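Local coordinates for F-BAR domain only protein 1 (Danio rerio, PDB 5JP2), which probably acts at an early step of clathrin-mediated endocytosis, its mu homology domain binding a peptide of the endocytic protein Eps15, at residues A143-S148 and V245-S250; V179-P184 and L207-A212. One frame throughout, in Å; residues are numbered along the deposited sequence.

Contact 1: A143-S148 and V245-S250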
# COMPACT_ATOMS: atom_id res chain seq x y z
N ALA B 143 -4.83 8.79 -7.88
CA ALA B 143 -5.53 7.54 -7.68
C ALA B 143 -5.25 6.60 -8.83
O ALA B 143 -5.44 6.98 -9.99
CB ALA B 143 -7.03 7.77 -7.57
N PRO B 144 -4.80 5.38 -8.57
CA PRO B 144 -4.46 4.47 -9.67
C PRO B 144 -5.66 4.04 -10.49
O PRO B 144 -5.52 3.75 -11.69
CB PRO B 144 -3.82 3.29 -8.96
CG PRO B 144 -4.32 3.34 -7.60
CD PRO B 144 -4.55 4.77 -7.26
N LEU B 145 -6.83 3.97 -9.90
CA LEU B 145 -8.02 3.50 -10.60
C LEU B 145 -9.08 4.58 -10.52
O LEU B 145 -9.51 4.96 -9.42
CB LEU B 145 -8.50 2.19 -9.98
CG LEU B 145 -9.68 1.51 -10.64
CD1 LEU B 145 -9.34 1.15 -12.05
CD2 LEU B 145 -10.09 0.30 -9.87
N LEU B 146 -9.47 5.10 -11.66
CA LEU B 146 -10.47 6.15 -11.73
C LEU B 146 -11.85 5.52 -11.81
O LEU B 146 -12.06 4.60 -12.59
CB LEU B 146 -10.24 7.04 -12.94
CG LEU B 146 -9.61 8.35 -12.53
CD1 LEU B 146 -8.22 8.09 -12.02
CD2 LEU B 146 -9.62 9.33 -13.67
N LEU B 147 -12.77 6.01 -10.98
CA LEU B 147 -14.12 5.50 -10.91
C LEU B 147 -15.13 6.59 -11.23
O LEU B 147 -15.00 7.72 -10.76
CB LEU B 147 -14.44 4.94 -9.53
CG LEU B 147 -13.46 3.95 -8.93
CD1 LEU B 147 -13.98 3.46 -7.62
CD2 LEU B 147 -13.20 2.83 -9.88
N SER B 148 -16.14 6.25 -12.02
CA SER B 148 -17.30 7.11 -12.23
C SER B 148 -18.57 6.28 -12.13
O SER B 148 -18.82 5.43 -12.99
CB SER B 148 -17.23 7.81 -13.58
OG SER B 148 -18.37 8.62 -13.77
N VAL B 245 -14.44 -0.69 -4.20
CA VAL B 245 -13.47 -1.42 -5.01
C VAL B 245 -12.30 -1.85 -4.15
O VAL B 245 -11.80 -1.08 -3.32
CB VAL B 245 -12.98 -0.58 -6.20
CG1 VAL B 245 -12.09 -1.40 -7.09
CG2 VAL B 245 -14.16 -0.06 -6.98
N GLN B 246 -11.84 -3.07 -4.38
CA GLN B 246 -10.71 -3.64 -3.68
C GLN B 246 -9.68 -4.09 -4.69
O GLN B 246 -10.02 -4.65 -5.72
CB GLN B 246 -11.15 -4.80 -2.81
CG GLN B 246 -12.22 -4.38 -1.82
CD GLN B 246 -12.65 -5.50 -0.94
OE1 GLN B 246 -12.82 -6.62 -1.38
NE2 GLN B 246 -12.89 -5.19 0.32
N PHE B 247 -8.41 -3.84 -4.39
CA PHE B 247 -7.34 -4.36 -5.22
C PHE B 247 -6.04 -4.31 -4.44
O PHE B 247 -5.96 -3.75 -3.35
CB PHE B 247 -7.23 -3.59 -6.55
CG PHE B 247 -7.00 -2.11 -6.40
CD1 PHE B 247 -5.75 -1.61 -6.03
CD2 PHE B 247 -8.02 -1.21 -6.70
CE1 PHE B 247 -5.54 -0.25 -5.91
CE2 PHE B 247 -7.82 0.15 -6.60
CZ PHE B 247 -6.56 0.63 -6.21
N VAL B 248 -4.99 -4.86 -5.06
CA VAL B 248 -3.70 -5.09 -4.45
C VAL B 248 -2.68 -4.86 -5.54
O VAL B 248 -2.99 -4.95 -6.73
CB VAL B 248 -3.60 -6.53 -3.86
CG1 VAL B 248 -2.19 -6.91 -3.52
CG2 VAL B 248 -4.45 -6.66 -2.63
N GLY B 249 -1.45 -4.56 -5.15
CA GLY B 249 -0.37 -4.38 -6.10
C GLY B 249 0.94 -4.69 -5.43
O GLY B 249 1.03 -4.82 -4.21
N SER B 250 1.97 -4.87 -6.25
CA SER B 250 3.30 -5.15 -5.75
C SER B 250 4.29 -4.63 -6.76
O SER B 250 3.99 -4.58 -7.96
CB SER B 250 3.53 -6.63 -5.52
OG SER B 250 3.44 -7.30 -6.75
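Val-245 and Phe-247, successive inward residues of strand 242-250, pack against Pro-144, Leu-145 and Leu-147 from strand 145-154 and the turn leading into it. The two strands belong to different sheets and run nearly antiparallel, their short axes 10.4 Å apart, so side chains alone bridge the gap. Among the aliphatic pairs, Leu-147 and Val-245 run alongside each other in opposing senses, with Leu-147 CD1 reaching Val-245 CG2 at 3.6 Å. The other branch of the valine, CG1, meets Leu-145 CD2 at 3.8 Å, the two side chains set roughly perpendicular. With CG anti to its backbone N (chi1 -176°) and chi2 at 61°, Leu-145 presents CD2 to both Val-245 and the Phe-247 ring. The aromatic contacts centre on the outer part of that ring: Pro-144 CG lies 3.8 Å from CZ, while Leu-145 CD2 stands 4.0 Å from CE2, both approaching obliquely. Tyr-280 of strand 266-283 meets the phenylalanine ring edge-to-face and hydrogen-bonds through its hydroxyl to the Leu-145 carbonyl oxygen. Leu-147 continues the apolar layer onto Leu-162 and Tyr-164 of strand 157-166. All five touching residues are buried, and their contacts are purely apolar: the sheet containing strand 242-250 and the sheet begun by strand 145-154 are joined here by close packing of side chains, while backbone polar groups such as the Leu-145 carbonyl find partners outside this pair.

Contact 2: V179-P184 and L207-A212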
# COMPACT_ATOMS: atom_id res chain seq x y z
N VAL B 179 -8.85 -7.84 -7.90
CA VAL B 179 -9.77 -6.74 -8.11
C VAL B 179 -11.20 -7.21 -7.89
O VAL B 179 -11.65 -8.17 -8.51
CB VAL B 179 -9.59 -6.14 -9.51
CG1 VAL B 179 -10.48 -4.91 -9.66
CG2 VAL B 179 -8.15 -5.77 -9.75
N GLN B 180 -11.91 -6.52 -7.01
CA GLN B 180 -13.30 -6.79 -6.69
C GLN B 180 -14.09 -5.48 -6.67
O GLN B 180 -13.57 -4.44 -6.29
CB GLN B 180 -13.45 -7.46 -5.33
CG GLN B 180 -12.94 -8.86 -5.24
CD GLN B 180 -13.24 -9.47 -3.89
OE1 GLN B 180 -13.75 -8.79 -3.01
NE2 GLN B 180 -12.94 -10.74 -3.73
N VAL B 181 -15.36 -5.56 -7.01
CA VAL B 181 -16.26 -4.43 -6.93
C VAL B 181 -17.46 -4.87 -6.13
O VAL B 181 -18.08 -5.89 -6.43
CB VAL B 181 -16.69 -3.91 -8.31
CG1 VAL B 181 -17.67 -2.73 -8.16
CG2 VAL B 181 -15.49 -3.50 -9.10
N LEU B 182 -17.79 -4.09 -5.10
CA LEU B 182 -18.82 -4.44 -4.14
C LEU B 182 -19.91 -3.38 -4.16
O LEU B 182 -19.62 -2.19 -3.97
CB LEU B 182 -18.23 -4.57 -2.74
CG LEU B 182 -17.07 -5.56 -2.65
CD1 LEU B 182 -16.23 -5.30 -1.43
CD2 LEU B 182 -17.62 -6.94 -2.60
N LEU B 183 -21.13 -3.80 -4.40
CA LEU B 183 -22.31 -2.94 -4.30
C LEU B 183 -23.23 -3.51 -3.24
O LEU B 183 -23.79 -4.60 -3.44
CB LEU B 183 -23.02 -2.84 -5.65
CG LEU B 183 -24.37 -2.14 -5.68
CD1 LEU B 183 -24.25 -0.68 -5.28
CD2 LEU B 183 -24.93 -2.25 -7.05
N PRO B 184 -23.41 -2.85 -2.09
CA PRO B 184 -24.31 -3.42 -1.08
C PRO B 184 -25.75 -3.32 -1.55
O PRO B 184 -26.17 -2.33 -2.14
CB PRO B 184 -24.04 -2.56 0.15
CG PRO B 184 -23.58 -1.30 -0.38
CD PRO B 184 -22.85 -1.57 -1.65
N LEU B 207 -23.58 -7.14 -3.66
CA LEU B 207 -23.24 -7.70 -4.96
C LEU B 207 -21.73 -7.70 -5.16
O LEU B 207 -21.05 -6.72 -4.84
CB LEU B 207 -23.89 -6.88 -6.06
CG LEU B 207 -25.35 -7.15 -6.35
CD1 LEU B 207 -25.78 -6.21 -7.44
CD2 LEU B 207 -25.49 -8.57 -6.78
N LEU B 208 -21.21 -8.80 -5.69
CA LEU B 208 -19.78 -8.98 -5.89
C LEU B 208 -19.45 -9.22 -7.35
O LEU B 208 -19.92 -10.20 -7.94
CB LEU B 208 -19.25 -10.15 -5.07
CG LEU B 208 -17.80 -10.52 -5.33
CD1 LEU B 208 -16.83 -9.41 -4.98
CD2 LEU B 208 -17.43 -11.79 -4.59
N TRP B 209 -18.65 -8.34 -7.93
CA TRP B 209 -18.00 -8.58 -9.21
C TRP B 209 -16.53 -8.89 -8.97
O TRP B 209 -15.86 -8.17 -8.22
CB TRP B 209 -18.11 -7.37 -10.13
CG TRP B 209 -19.46 -7.14 -10.70
CD1 TRP B 209 -19.99 -7.68 -11.82
CD2 TRP B 209 -20.45 -6.25 -10.19
NE1 TRP B 209 -21.25 -7.20 -12.04
CE2 TRP B 209 -21.56 -6.31 -11.04
CE3 TRP B 209 -20.51 -5.41 -9.07
CZ2 TRP B 209 -22.71 -5.58 -10.83
CZ3 TRP B 209 -21.64 -4.67 -8.87
CH2 TRP B 209 -22.73 -4.76 -9.74
N LYS B 210 -16.03 -9.93 -9.61
CA LYS B 210 -14.61 -10.21 -9.65
C LYS B 210 -14.10 -9.81 -11.02
O LYS B 210 -14.58 -10.30 -12.03
CB LYS B 210 -14.32 -11.69 -9.41
CG LYS B 210 -14.66 -12.21 -8.04
CD LYS B 210 -14.13 -13.62 -7.88
CE LYS B 210 -14.40 -14.17 -6.50
NZ LYS B 210 -13.89 -15.56 -6.38
N LEU B 211 -13.09 -8.95 -11.04
CA LEU B 211 -12.57 -8.40 -12.27
C LEU B 211 -11.23 -9.03 -12.59
O LEU B 211 -10.50 -9.46 -11.70
CB LEU B 211 -12.40 -6.89 -12.17
CG LEU B 211 -13.65 -6.06 -11.91
CD1 LEU B 211 -13.31 -4.61 -11.90
CD2 LEU B 211 -14.65 -6.33 -12.99
N ALA B 212 -10.92 -9.10 -13.88
CA ALA B 212 -9.60 -9.54 -14.28
C ALA B 212 -8.57 -8.52 -13.82
O ALA B 212 -8.90 -7.37 -13.54
CB ALA B 212 -9.52 -9.72 -15.79
O HOH W 1 -8.03 -9.27 -10.50
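Val-181 and Trp-209 face each other as a hydrogen-bonded pair of two antiparallel strands, with their side chains crossing obliquely on the inner face of the sheet. The six-membered part of the indole lies beside strand 179-184: CE3 is 4.0 Å from Val-181 CG1, and Leu-183 CB comes to the ring edge near CZ3. The indole NE1 is bonded to the Pro-196 carbonyl oxygen. On the same face Leu-183 and Leu-207 lie side by side, pointing the same way, and Leu-211 CD1 touches both Val-179 CG1 at 3.6 Å and Val-181 CG2 at 3.7 Å. The opposite face carries Leu-182 and Leu-208, again side by side, their CD2 and CD1 methyls 3.5 Å apart; the Leu-208 methyl also touches the Gln-180 side chain. Five backbone hydrogen bonds set this register. Val-181 and Trp-209 exchange two of them, and Leu-211 N bonds to Val-179 O. Next to that bond a water bridges the two backbones, accepting from Val-179 N and donating to Leu-211 O, the latter at 2.8 Å. Alternate backbone groups are thus paired between these strands and others with the flanking strands, while the side of the sheet that carries Val-181, Leu-183, Leu-207 and Trp-209 offers an apolar surface to strand 223-231 of the facing sheet, where Trp-209 touches Leu-226 and Ala-228.

Contacts 1 and 2 have centres 12 Å apart and meet through neighbouring strands of one mixed sheet: 242-250 lies between 266-283 and 179-184, which in turn pairs with 206-210. Gln-246 N is 2.9 Å from Gln-180 O, a probable hydrogen bond that ties the two directly, and Val-245 CG1 packs 3.5 Å from the same oxygen. Contact 2 thus builds the sheet laterally, whereas contact 1 joins that sheet to the one facing it. Leu-162 and Leu-214 touch side chains of both. The zinc ion, bound by His-165 and Cys-167, lies about 10 Å from the Leu-145 side chain, and Val-248 packs on an aromatic side chain of the bound peptide.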